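Side-chain contacts in NADH dehydrogenase (Methanothermobacter marburgensis, PDB 4R81), which binds flavin mononucleotide in a flavodoxin-like fold and probably uses NADH or NADPH to reduce quinones: residues A[147-150]-A[151-155]; A[183-186]-A[187-191]. All coordinates share one frame; numbering follows the deposited sequence.

Contact 1 (A[147-150]-A[151-155])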
loop_
_atom_site.group_PDB
_atom_site.type_symbol
_atom_site.label_atom_id
_atom_site.label_comp_id
_atom_site.label_asym_id
_atom_site.label_seq_id
_atom_site.Cartn_x
_atom_site.Cartn_y
_atom_site.Cartn_z
ATOM N N GLY A 147 15.817 3.354 5.543
ATOM C CA GLY A 147 14.732 4.309 5.684
ATOM C C GLY A 147 13.352 3.705 5.488
ATOM O O GLY A 147 12.336 4.376 5.694
ATOM N N ILE A 148 13.304 2.438 5.089
ATOM C CA ILE A 148 12.023 1.768 4.875
ATOM C C ILE A 148 11.273 1.538 6.201
ATOM O O ILE A 148 10.068 1.769 6.278
ATOM C CB ILE A 148 12.177 0.453 4.073
ATOM C CG1 ILE A 148 12.645 0.750 2.646
ATOM C CG2 ILE A 148 10.857 -0.298 4.014
ATOM C CD1 ILE A 148 11.586 1.411 1.773
ATOM N N ALA A 149 11.981 1.108 7.246
ATOM C CA ALA A 149 11.335 0.909 8.547
ATOM C C ALA A 149 10.659 2.192 9.047
ATOM O O ALA A 149 9.525 2.163 9.531
ATOM C CB ALA A 149 12.335 0.386 9.588
ATOM N N GLU A 150 11.359 3.315 8.913
ATOM C CA GLU A 150 10.825 4.611 9.310
ATOM C C GLU A 150 9.601 4.999 8.476
ATOM O O GLU A 150 8.618 5.528 9.002
ATOM C CB GLU A 150 11.920 5.671 9.193
ATOM C CG GLU A 150 11.488 7.077 9.546
ATOM C CD GLU A 150 12.676 8.001 9.738
ATOM O OE1 GLU A 150 13.775 7.497 10.065
ATOM O OE2 GLU A 150 12.520 9.228 9.559
ATOM N N SER A 151 9.665 4.727 7.177
ATOM C CA SER A 151 8.544 4.993 6.289
ATOM C C SER A 151 7.334 4.204 6.749
ATOM O O SER A 151 6.213 4.723 6.808
ATOM C CB SER A 151 8.896 4.592 4.859
ATOM O OG SER A 151 9.971 5.379 4.373
ATOM N N MET A 152 7.565 2.943 7.086
ATOM C CA MET A 152 6.471 2.080 7.484
ATOM C C MET A 152 5.867 2.505 8.804
ATOM O O MET A 152 4.661 2.402 8.988
ATOM C CB MET A 152 6.916 0.626 7.521
ATOM C CG MET A 152 7.413 0.157 6.181
ATOM S SD MET A 152 7.573 -1.621 6.131
ATOM C CE MET A 152 8.691 -1.904 7.487
ATOM N N ARG A 153 6.699 2.996 9.718
ATOM C CA ARG A 153 6.183 3.561 10.956
ATOM C C ARG A 153 5.329 4.805 10.683
ATOM O O ARG A 153 4.242 4.941 11.238
ATOM C CB ARG A 153 7.318 3.863 11.941
ATOM C CG ARG A 153 7.935 2.609 12.559
ATOM C CD ARG A 153 8.916 2.946 13.672
ATOM N NE ARG A 153 10.118 3.614 13.175
ATOM C CZ ARG A 153 11.232 2.980 12.824
ATOM N NH1 ARG A 153 11.300 1.657 12.920
ATOM N NH2 ARG A 153 12.281 3.666 12.381
ATOM N N SER A 154 5.810 5.694 9.815
ATOM C CA SER A 154 5.072 6.914 9.469
ATOM C C SER A 154 3.711 6.607 8.851
ATOM O O SER A 154 2.708 7.257 9.160
ATOM C CB SER A 154 5.878 7.773 8.493
ATOM O OG SER A 154 7.045 8.275 9.117
ATOM N N VAL A 155 3.687 5.608 7.981
ATOM C CA VAL A 155 2.489 5.277 7.230
ATOM C C VAL A 155 1.507 4.432 8.046
ATOM O O VAL A 155 0.342 4.801 8.221
ATOM C CB VAL A 155 2.873 4.561 5.921
ATOM C CG1 VAL A 155 1.633 4.037 5.193
ATOM C CG2 VAL A 155 3.652 5.512 5.023
#
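With chi1 at -63°, Ser151 turns its hydroxyl back along the helix toward Gly147, while Arg153, bent at chi3 (-68°), folds its guanidinium back over the turn before it. Ser151 OG donates to Gly147 O at 2.9 Å, and Ser151 N reaches the same oxygen at 3.1 Å from the opposite face of the carbonyl plane. Two donors from one residue thus grip the carbonyl of the N-cap glycine and fix the serine hydroxyl. Gly147 is the first residue to leave the preceding helix, with a positive phi (100°), and is at the same time the N-cap of helix 148-162. The Arg153 guanidinium lays one face over the backbone of the preceding turn: Ala149 O lies 3.7 Å above its plane, over the centre, and Glu150 N is offset toward the rim. Arg153 NH1 meets Ala149 CB at 3.7 Å, and the group is held at its end by a salt bridge to Glu144. Glu150 runs outward, its OE1 4.7 Å from Arg153 NH2, too far for a salt bridge, though the opposite charges may attract weakly. On another side of the helix Ile148 CG2 packs against Met152 CG at 4.1 Å, with Met152 SD equally near. Met152 also touches Leu91 of the FMN site, and Ile148 touches Ser94. Ala149 packs on Leu143 of helix 140-146, Ala149 and Met152 face strand 169-174 through Ile173, and Ile148 and Ser151 meet Val155 and Ser154 of the second subunit, so the helix lies between the sheet and the second subunit.

Contact 2 (A[183-186]-A[187-191])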
loop_
_atom_site.group_PDB
_atom_site.type_symbol
_atom_site.label_atom_id
_atom_site.label_comp_id
_atom_site.label_asym_id
_atom_site.label_seq_id
_atom_site.Cartn_x
_atom_site.Cartn_y
_atom_site.Cartn_z
ATOM N N SER A 183 16.554 -19.426 9.380
ATOM C CA SER A 183 17.442 -18.990 10.463
ATOM C C SER A 183 16.818 -18.014 11.467
ATOM O O SER A 183 17.197 -18.009 12.636
ATOM C CB SER A 183 18.752 -18.412 9.914
ATOM O OG SER A 183 18.538 -17.179 9.255
ATOM N N CYS A 184 15.868 -17.193 11.021
ATOM C CA CYS A 184 15.231 -16.217 11.912
ATOM C C CYS A 184 13.840 -16.641 12.346
ATOM O O CYS A 184 13.147 -15.905 13.048
ATOM C CB CYS A 184 15.144 -14.850 11.238
ATOM S SG CYS A 184 16.735 -14.175 10.806
ATOM N N ARG A 185 13.433 -17.834 11.935
ATOM C CA ARG A 185 12.068 -18.276 12.169
ATOM C C ARG A 185 11.710 -18.397 13.653
ATOM O O ARG A 185 10.701 -17.848 14.102
ATOM C CB ARG A 185 11.805 -19.597 11.446
ATOM C CG ARG A 185 10.349 -19.975 11.414
ATOM C CD ARG A 185 10.173 -21.419 11.033
ATOM N NE ARG A 185 8.976 -21.964 11.659
ATOM C CZ ARG A 185 8.691 -23.256 11.709
ATOM N NH1 ARG A 185 9.520 -24.135 11.160
ATOM N NH2 ARG A 185 7.579 -23.665 12.304
ATOM N N GLU A 186 12.535 -19.101 14.416
ATOM C CA GLU A 186 12.207 -19.359 15.812
ATOM C C GLU A 186 12.200 -18.088 16.659
ATOM O O GLU A 186 11.339 -17.906 17.517
ATOM C CB GLU A 186 13.153 -20.401 16.413
ATOM C CG GLU A 186 12.432 -21.446 17.228
ATOM C CD GLU A 186 11.250 -22.029 16.478
ATOM O OE1 GLU A 186 10.146 -22.084 17.064
ATOM O OE2 GLU A 186 11.422 -22.421 15.300
ATOM N N ILE A 187 13.160 -17.206 16.412
ATOM C CA ILE A 187 13.256 -15.984 17.188
ATOM C C ILE A 187 12.080 -15.060 16.866
ATOM O O ILE A 187 11.531 -14.403 17.750
ATOM C CB ILE A 187 14.634 -15.302 16.992
ATOM C CG1 ILE A 187 14.745 -14.014 17.796
ATOM C CG2 ILE A 187 14.913 -15.009 15.522
ATOM C CD1 ILE A 187 16.090 -13.345 17.599
ATOM N N ASN A 188 11.672 -15.031 15.603
ATOM C CA ASN A 188 10.547 -14.194 15.221
ATOM C C ASN A 188 9.216 -14.678 15.795
ATOM O O ASN A 188 8.367 -13.862 16.166
ATOM C CB ASN A 188 10.478 -14.020 13.698
ATOM C CG ASN A 188 11.515 -13.047 13.192
ATOM O OD1 ASN A 188 12.009 -12.214 13.954
ATOM N ND2 ASN A 188 11.852 -13.138 11.910
ATOM N N LEU A 189 9.044 -15.998 15.878
ATOM C CA LEU A 189 7.851 -16.571 16.492
ATOM C C LEU A 189 7.842 -16.305 17.995
ATOM O O LEU A 189 6.784 -16.121 18.595
ATOM C CB LEU A 189 7.753 -18.074 16.202
ATOM C CG LEU A 189 7.490 -18.467 14.742
ATOM C CD1 LEU A 189 7.337 -19.973 14.584
ATOM C CD2 LEU A 189 6.260 -17.753 14.198
ATOM N N MET A 190 9.026 -16.278 18.601
ATOM C CA MET A 190 9.141 -15.930 20.011
ATOM C C MET A 190 8.662 -14.493 20.224
ATOM O O MET A 190 7.954 -14.201 21.193
ATOM C CB MET A 190 10.588 -16.093 20.503
ATOM C CG MET A 190 10.736 -16.106 22.021
ATOM S SD MET A 190 12.443 -15.960 22.602
ATOM C CE MET A 190 13.260 -17.155 21.546
ATOM N N ARG A 191 9.056 -13.601 19.317
ATOM C CA ARG A 191 8.648 -12.201 19.392
ATOM C C ARG A 191 7.136 -12.054 19.218
ATOM O O ARG A 191 6.487 -11.290 19.943
ATOM C CB ARG A 191 9.410 -11.363 18.356
ATOM C CG ARG A 191 10.916 -11.290 18.645
ATOM C CD ARG A 191 11.688 -10.595 17.547
ATOM N NE ARG A 191 11.245 -9.218 17.375
ATOM C CZ ARG A 191 11.397 -8.522 16.258
ATOM N NH1 ARG A 191 11.971 -9.082 15.202
ATOM N NH2 ARG A 191 10.957 -7.274 16.190
HETATM O O HOH W 1 15.596 -18.156 15.086
#
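Van der Waals contact across the turn joins Arg185 to Leu189 and Cys184 to Ile187. Leu189 CD1 comes within 3.9 Å of Arg185 NE, approaching the guanidinium obliquely as the two side chains cross. Arg185 is extended from CG to NE, with CG anti to the backbone N (chi1 -169°), which carries its charged end out to a salt bridge with Glu21. In the apolar pair, Cys184 CB lies 4.3 Å from Ile187 CG2, and that methyl also sits 3.2 Å from Cys184 O. These contacts belong to the first turn of helix 185-197, the last helix of the flavodoxin-like fold, a parallel five-stranded sheet with helices on its two sides. Here the helix leans on helix 18-32, where Arg185, Asn188 and Leu189 all touch Phe18, a residue of the FMN site. Among polar contacts, the backbone bond from Asn188 N to Cys184 O (3.1 Å) opens the helical series, followed by Leu189 N to Arg185 O and Met190 N to Glu186 O. The Asn188 amide stands beside the same Cys184 carbonyl without bonding to it; its ND2 donates instead to Gly175 O, while its OD1 takes a weak bond from Arg191 NH1 at 3.4 Å. A water-mediated contact closes the turn: one water donates to Ser183 O at 2.9 Å and accepts from Ile187 N at 2.9 Å, bridging the loop to an amide of the first turn.

From the N terminus, contact 1 comes first, at the start of helix 148-162, just after helix 140-146; strand 169-174 then leads on to contact 2 at the start of helix 185-197. Both are local turns within continuous chain and close no long loop. They lie in series, neither nested nor crossed, with centres about 22 Å apart and nearest atoms about 10 Å apart. Strand 169-174, an outer strand of the sheet within this chain, is touched by side chains of both. Contact 1 links that strand to helix 140-146 and the second subunit, whereas contact 2 links it to helix 18-32. Each also borders residues of the FMN site.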